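Local structure of lysosome-associated membrane glycoprotein 3 (Homo sapiens, 4AKM) at residues G22-I26 against R38-I42; Y98-K102 against L124-L130. The protein is a lysosomal membrane glycoprotein, seen here in its membrane-proximal luminal domain, that takes part in lysosome–autophagosome fusion and in the unfolded protein response. All coordinates share one frame; numbering follows the deposited sequence.

Contact 1 (G22-I26 against R38-I42)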
loop_
_atom_site.group_PDB
_atom_site.type_symbol
_atom_site.label_atom_id
_atom_site.label_comp_id
_atom_site.label_asym_id
_atom_site.label_seq_id
_atom_site.Cartn_x
_atom_site.Cartn_y
_atom_site.Cartn_z
ATOM N N GLY A 22 -0.444 -0.111 -8.378
ATOM C CA GLY A 22 0.758 -0.834 -8.710
ATOM C C GLY A 22 1.742 -0.491 -7.622
ATOM O O GLY A 22 1.767 0.637 -7.132
ATOM N N ILE A 23 2.540 -1.472 -7.222
ATOM C CA ILE A 23 3.485 -1.274 -6.134
ATOM C C ILE A 23 4.863 -1.814 -6.506
ATOM O O ILE A 23 4.997 -2.878 -7.114
ATOM C CB ILE A 23 2.963 -1.879 -4.809
ATOM C CG1 ILE A 23 1.680 -1.164 -4.386
ATOM C CG2 ILE A 23 3.998 -1.760 -3.708
ATOM C CD1 ILE A 23 0.823 -1.963 -3.443
ATOM N N GLN A 24 5.878 -1.037 -6.158
ATOM C CA GLN A 24 7.255 -1.350 -6.469
ATOM C C GLN A 24 8.047 -1.217 -5.173
ATOM O O GLN A 24 7.763 -0.348 -4.349
ATOM C CB GLN A 24 7.777 -0.373 -7.536
ATOM C CG GLN A 24 9.136 -0.734 -8.131
ATOM C CD GLN A 24 9.568 0.203 -9.259
ATOM O OE1 GLN A 24 10.007 1.329 -9.018
ATOM N NE2 GLN A 24 9.447 -0.266 -10.497
ATOM N N LEU A 25 9.023 -2.092 -4.975
ATOM C CA LEU A 25 9.909 -1.978 -3.828
ATOM C C LEU A 25 11.320 -1.704 -4.321
ATOM O O LEU A 25 11.819 -2.406 -5.190
ATOM C CB LEU A 25 9.867 -3.247 -2.971
ATOM C CG LEU A 25 8.572 -3.474 -2.182
ATOM C CD1 LEU A 25 8.586 -4.810 -1.442
ATOM C CD2 LEU A 25 8.323 -2.327 -1.211
ATOM N N ILE A 26 11.950 -0.673 -3.777
ATOM C CA ILE A 26 13.305 -0.312 -4.161
ATOM C C ILE A 26 14.251 -0.541 -2.988
ATOM O O ILE A 26 14.095 0.091 -1.940
ATOM C CB ILE A 26 13.407 1.178 -4.599
ATOM C CG1 ILE A 26 12.680 1.425 -5.927
ATOM C CG2 ILE A 26 14.866 1.606 -4.712
ATOM C CD1 ILE A 26 11.214 1.756 -5.789
ATOM N N ARG A 38 18.141 -2.262 -6.394
ATOM C CA ARG A 38 17.362 -3.422 -6.799
ATOM C C ARG A 38 15.880 -3.049 -6.840
ATOM O O ARG A 38 15.333 -2.512 -5.877
ATOM C CB ARG A 38 17.618 -4.600 -5.854
ATOM C CG ARG A 38 17.372 -5.971 -6.479
ATOM C CD ARG A 38 18.079 -7.077 -5.700
ATOM N NE ARG A 38 19.526 -6.862 -5.632
ATOM C CZ ARG A 38 20.389 -7.698 -5.057
ATOM N NH1 ARG A 38 19.961 -8.823 -4.495
ATOM N NH2 ARG A 38 21.687 -7.411 -5.046
ATOM N N TYR A 39 15.242 -3.309 -7.972
ATOM C CA TYR A 39 13.822 -3.037 -8.120
ATOM C C TYR A 39 13.020 -4.330 -8.022
ATOM O O TYR A 39 13.455 -5.380 -8.495
ATOM C CB TYR A 39 13.553 -2.330 -9.450
ATOM C CG TYR A 39 14.030 -0.887 -9.486
ATOM C CD1 TYR A 39 15.373 -0.575 -9.686
ATOM C CD2 TYR A 39 13.138 0.162 -9.307
ATOM C CE1 TYR A 39 15.807 0.743 -9.711
ATOM C CE2 TYR A 39 13.561 1.478 -9.332
ATOM C CZ TYR A 39 14.895 1.765 -9.533
ATOM O OH TYR A 39 15.310 3.082 -9.557
ATOM N N PHE A 40 11.861 -4.263 -7.381
ATOM C CA PHE A 40 10.959 -5.405 -7.360
ATOM C C PHE A 40 9.506 -5.006 -7.568
ATOM O O PHE A 40 8.914 -4.332 -6.732
ATOM C CB PHE A 40 11.063 -6.205 -6.065
ATOM C CG PHE A 40 10.039 -7.294 -5.977
ATOM C CD1 PHE A 40 10.198 -8.466 -6.701
ATOM C CD2 PHE A 40 8.890 -7.131 -5.212
ATOM C CE1 PHE A 40 9.245 -9.468 -6.647
ATOM C CE2 PHE A 40 7.927 -8.130 -5.150
ATOM C CZ PHE A 40 8.106 -9.301 -5.867
ATOM N N ASN A 41 8.931 -5.455 -8.676
ATOM C CA ASN A 41 7.542 -5.164 -8.985
ATOM C C ASN A 41 6.591 -6.144 -8.306
ATOM O O ASN A 41 6.690 -7.355 -8.517
ATOM C CB ASN A 41 7.335 -5.200 -10.495
ATOM C CG ASN A 41 8.063 -4.076 -11.210
ATOM O OD1 ASN A 41 8.771 -3.275 -10.587
ATOM N ND2 ASN A 41 7.890 -4.007 -12.526
ATOM N N ILE A 42 5.676 -5.635 -7.487
ATOM C CA ILE A 42 4.625 -6.492 -6.971
ATOM C C ILE A 42 3.791 -6.930 -8.167
ATOM O O ILE A 42 3.164 -6.108 -8.833
ATOM C CB ILE A 42 3.731 -5.806 -5.908
ATOM C CG1 ILE A 42 4.374 -5.863 -4.522
ATOM C CG2 ILE A 42 2.381 -6.502 -5.820
ATOM C CD1 ILE A 42 5.604 -5.017 -4.360
#
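Q24 and N41 face each other as a non-hydrogen-bonded pair of a beta hairpin, and their side chains supply the bond that the backbone lacks there. NE2 of Q24 donates to OD1 of N41 at 3.1 Å; the two side chains lie side by side, pointing the same way, with their amide planes only 18° apart. The acceptor lies close to the amide plane of Q24, whereas the donor is tilted from that of N41. With CG of Q24 anti to the backbone N (chi1 -170°), the extended chain brings its amide over beside strand 38-41, where OE1 also sits at the edge of the Y39 ring, 3.4 Å from CD2. The amide stands steeply to the ring, 78° between planes. The I26 side chain lies beside that of Y39 and points the same way, its CG1 3.5 Å from CE2 of Y39.

The other side of the sheet is apolar: CD1 of I42 lies 3.7 Å from CG2 of I23 and 4.0 Å from CG of L25. Beneath these side chains the backbones are joined by L25 N to F40 O (2.8 Å), F40 N to L25 O (2.9 Å) and I42 N to I23 O (2.9 Å).

Further out, L62 and F64 of strand 57-64 meet this apolar face, and the ring of F40 meets that of F64. R38 leads its guanidinium away from segment 22-26, to a salt bridge with D29 in the loop joining the two strands and a hydrogen bond to the D93 carbonyl. The chemistry is thus two-sided: hydrocarbon faces the second sheet of the beta prism, while amides and a phenol ring line the more exposed surface.

Contact 2 (Y98-K102 against L124-L130)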
loop_
_atom_site.group_PDB
_atom_site.type_symbol
_atom_site.label_atom_id
_atom_site.label_comp_id
_atom_site.label_asym_id
_atom_site.label_seq_id
_atom_site.Cartn_x
_atom_site.Cartn_y
_atom_site.Cartn_z
ATOM N N TYR A 98 15.265 -7.575 3.390
ATOM C CA TYR A 98 15.171 -6.163 3.708
ATOM C C TYR A 98 13.771 -5.888 4.217
ATOM O O TYR A 98 12.803 -6.442 3.710
ATOM C CB TYR A 98 15.439 -5.316 2.466
ATOM C CG TYR A 98 16.833 -5.470 1.907
ATOM C CD1 TYR A 98 17.874 -4.664 2.354
ATOM C CD2 TYR A 98 17.110 -6.419 0.931
ATOM C CE1 TYR A 98 19.151 -4.801 1.846
ATOM C CE2 TYR A 98 18.380 -6.561 0.417
ATOM C CZ TYR A 98 19.399 -5.750 0.878
ATOM O OH TYR A 98 20.673 -5.888 0.369
ATOM N N GLN A 99 13.653 -5.031 5.216
ATOM C CA GLN A 99 12.329 -4.695 5.699
ATOM C C GLN A 99 12.279 -3.347 6.389
ATOM O O GLN A 99 13.309 -2.753 6.710
ATOM C CB GLN A 99 11.786 -5.787 6.615
ATOM C CG GLN A 99 12.667 -6.125 7.784
ATOM C CD GLN A 99 11.941 -6.979 8.788
ATOM O OE1 GLN A 99 10.814 -6.670 9.173
ATOM N NE2 GLN A 99 12.568 -8.074 9.205
ATOM N N GLY A 100 11.066 -2.855 6.602
ATOM C CA GLY A 100 10.934 -1.557 7.227
ATOM C C GLY A 100 9.503 -1.136 7.427
ATOM O O GLY A 100 8.604 -1.577 6.706
ATOM N N ILE A 101 9.293 -0.275 8.417
ATOM C CA ILE A 101 7.962 0.212 8.733
ATOM C C ILE A 101 8.007 1.700 9.005
ATOM O O ILE A 101 8.865 2.184 9.740
ATOM C CB ILE A 101 7.359 -0.493 9.975
ATOM C CG1 ILE A 101 7.310 -2.011 9.781
ATOM C CG2 ILE A 101 5.968 0.049 10.287
ATOM C CD1 ILE A 101 6.373 -2.724 10.737
ATOM N N LYS A 102 7.089 2.424 8.382
ATOM C CA LYS A 102 6.830 3.808 8.719
ATOM C C LYS A 102 5.567 3.834 9.556
ATOM O O LYS A 102 4.489 3.402 9.105
ATOM C CB LYS A 102 6.666 4.644 7.456
ATOM C CG LYS A 102 7.920 5.389 7.061
ATOM C CD LYS A 102 7.999 6.712 7.795
ATOM C CE LYS A 102 8.898 7.689 7.052
ATOM N NZ LYS A 102 8.543 9.103 7.359
ATOM N N LEU A 124 7.704 6.424 -0.576
ATOM C CA LEU A 124 7.909 6.466 0.862
ATOM C C LEU A 124 9.149 5.667 1.257
ATOM O O LEU A 124 9.284 4.499 0.887
ATOM C CB LEU A 124 6.686 5.899 1.568
ATOM C CG LEU A 124 6.653 6.152 3.068
ATOM C CD1 LEU A 124 6.553 7.647 3.317
ATOM C CD2 LEU A 124 5.497 5.399 3.710
ATOM N N GLN A 125 10.063 6.296 1.991
ATOM C CA GLN A 125 11.194 5.558 2.550
ATOM C C GLN A 125 10.731 4.813 3.794
ATOM O O GLN A 125 10.294 5.431 4.764
ATOM C CB GLN A 125 12.369 6.482 2.880
ATOM C CG GLN A 125 13.265 6.814 1.697
ATOM C CD GLN A 125 14.439 5.859 1.541
ATOM O OE1 GLN A 125 14.406 4.723 2.011
ATOM N NE2 GLN A 125 15.491 6.326 0.876
ATOM N N LEU A 126 10.817 3.487 3.756
ATOM C CA LEU A 126 10.371 2.658 4.875
ATOM C C LEU A 126 11.490 2.458 5.892
ATOM O O LEU A 126 11.302 2.671 7.088
ATOM C CB LEU A 126 9.842 1.314 4.372
ATOM C CG LEU A 126 8.692 1.423 3.370
ATOM C CD1 LEU A 126 8.139 0.057 3.043
ATOM C CD2 LEU A 126 7.591 2.347 3.885
ATOM N N SER A 127 12.652 2.041 5.398
ATOM C CA SER A 127 13.870 2.007 6.189
ATOM C C SER A 127 14.883 2.887 5.480
ATOM O O SER A 127 14.524 3.694 4.628
ATOM C CB SER A 127 14.408 0.585 6.301
ATOM O OG SER A 127 14.899 0.133 5.053
ATOM N N ALA A 128 16.152 2.729 5.830
ATOM C CA ALA A 128 17.216 3.494 5.196
ATOM C C ALA A 128 17.580 2.922 3.827
ATOM O O ALA A 128 18.141 3.618 2.986
ATOM C CB ALA A 128 18.435 3.527 6.099
ATOM N N HIS A 129 17.260 1.650 3.612
ATOM C CA HIS A 129 17.597 0.970 2.364
ATOM C C HIS A 129 16.348 0.549 1.601
ATOM O O HIS A 129 16.416 0.192 0.431
ATOM C CB HIS A 129 18.441 -0.280 2.631
ATOM C CG HIS A 129 19.710 -0.010 3.373
ATOM N ND1 HIS A 129 19.824 -0.179 4.737
ATOM C CD2 HIS A 129 20.924 0.413 2.943
ATOM C CE1 HIS A 129 21.051 0.130 5.116
ATOM N NE2 HIS A 129 21.739 0.493 4.047
ATOM N N LEU A 130 15.210 0.561 2.276
ATOM C CA LEU A 130 13.990 0.058 1.668
ATOM C C LEU A 130 12.995 1.173 1.422
ATOM O O LEU A 130 12.691 1.971 2.303
ATOM C CB LEU A 130 13.364 -1.057 2.516
ATOM C CG LEU A 130 12.043 -1.612 1.973
ATOM C CD1 LEU A 130 12.236 -2.284 0.623
ATOM C CD2 LEU A 130 11.386 -2.555 2.965
#
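L130 presses its CD2 methyl against the backbone of strand 97-110 where Q99 passes into G100, 3.6 Å from CA of Q99 and 3.7 Å from the G100 nitrogen. CG of L130 stands anti to its own nitrogen (chi1 178°), which carries the methyl across to that strand. Next to it CB of S127 approaches Q99 O at 3.5 Å, and CB of L126 lies 3.9 Å from G100 O. G100 offers only backbone here, and the turn packs directly on it. The bent chain of K102 adds to this close part, its CG 3.3 Å from Q125 O. The turn itself is braced from within: S127 OG accepts from H129 N (3.2 Å) and from L130 N (2.8 Å), an ST turn and ST motif. L130 O receives both L126 N and S127 N.

At the Y98 end the fit slackens: CD1 of Y98 comes no nearer than 4.4 Å to CB of H129. Q99 and I101, both exposed, point away from the turn. No hydrogen bond joins the two segments; turn 126-129 and its flanking residues simply pack against an edge strand of the five-stranded sheet. There 98-102 pairs with strand 80-90, while the turn links strands 122-125 and 130-135, with L126 touching both A87 and V132.

Contact 1 builds one sheet of the luminal domain, whereas contact 2 sets a turn of that sheet against the other sheet. Contact 1 is partly buried and held by regular backbone bonds; contact 2 lies nearer the surface, where an edge strand of the five-stranded sheet meets the turn without hydrogen bonds between the segments. Their centres are about 13 Å apart, and the two touch where I26 O comes within 4.0 Å of L130 CD1. Strand 130-135 ties them further, since it pairs with 14-27 and begins at the turn of contact 2. Polar groups accordingly bridge the strands in contact 1 but chiefly stabilise the turn internally in contact 2.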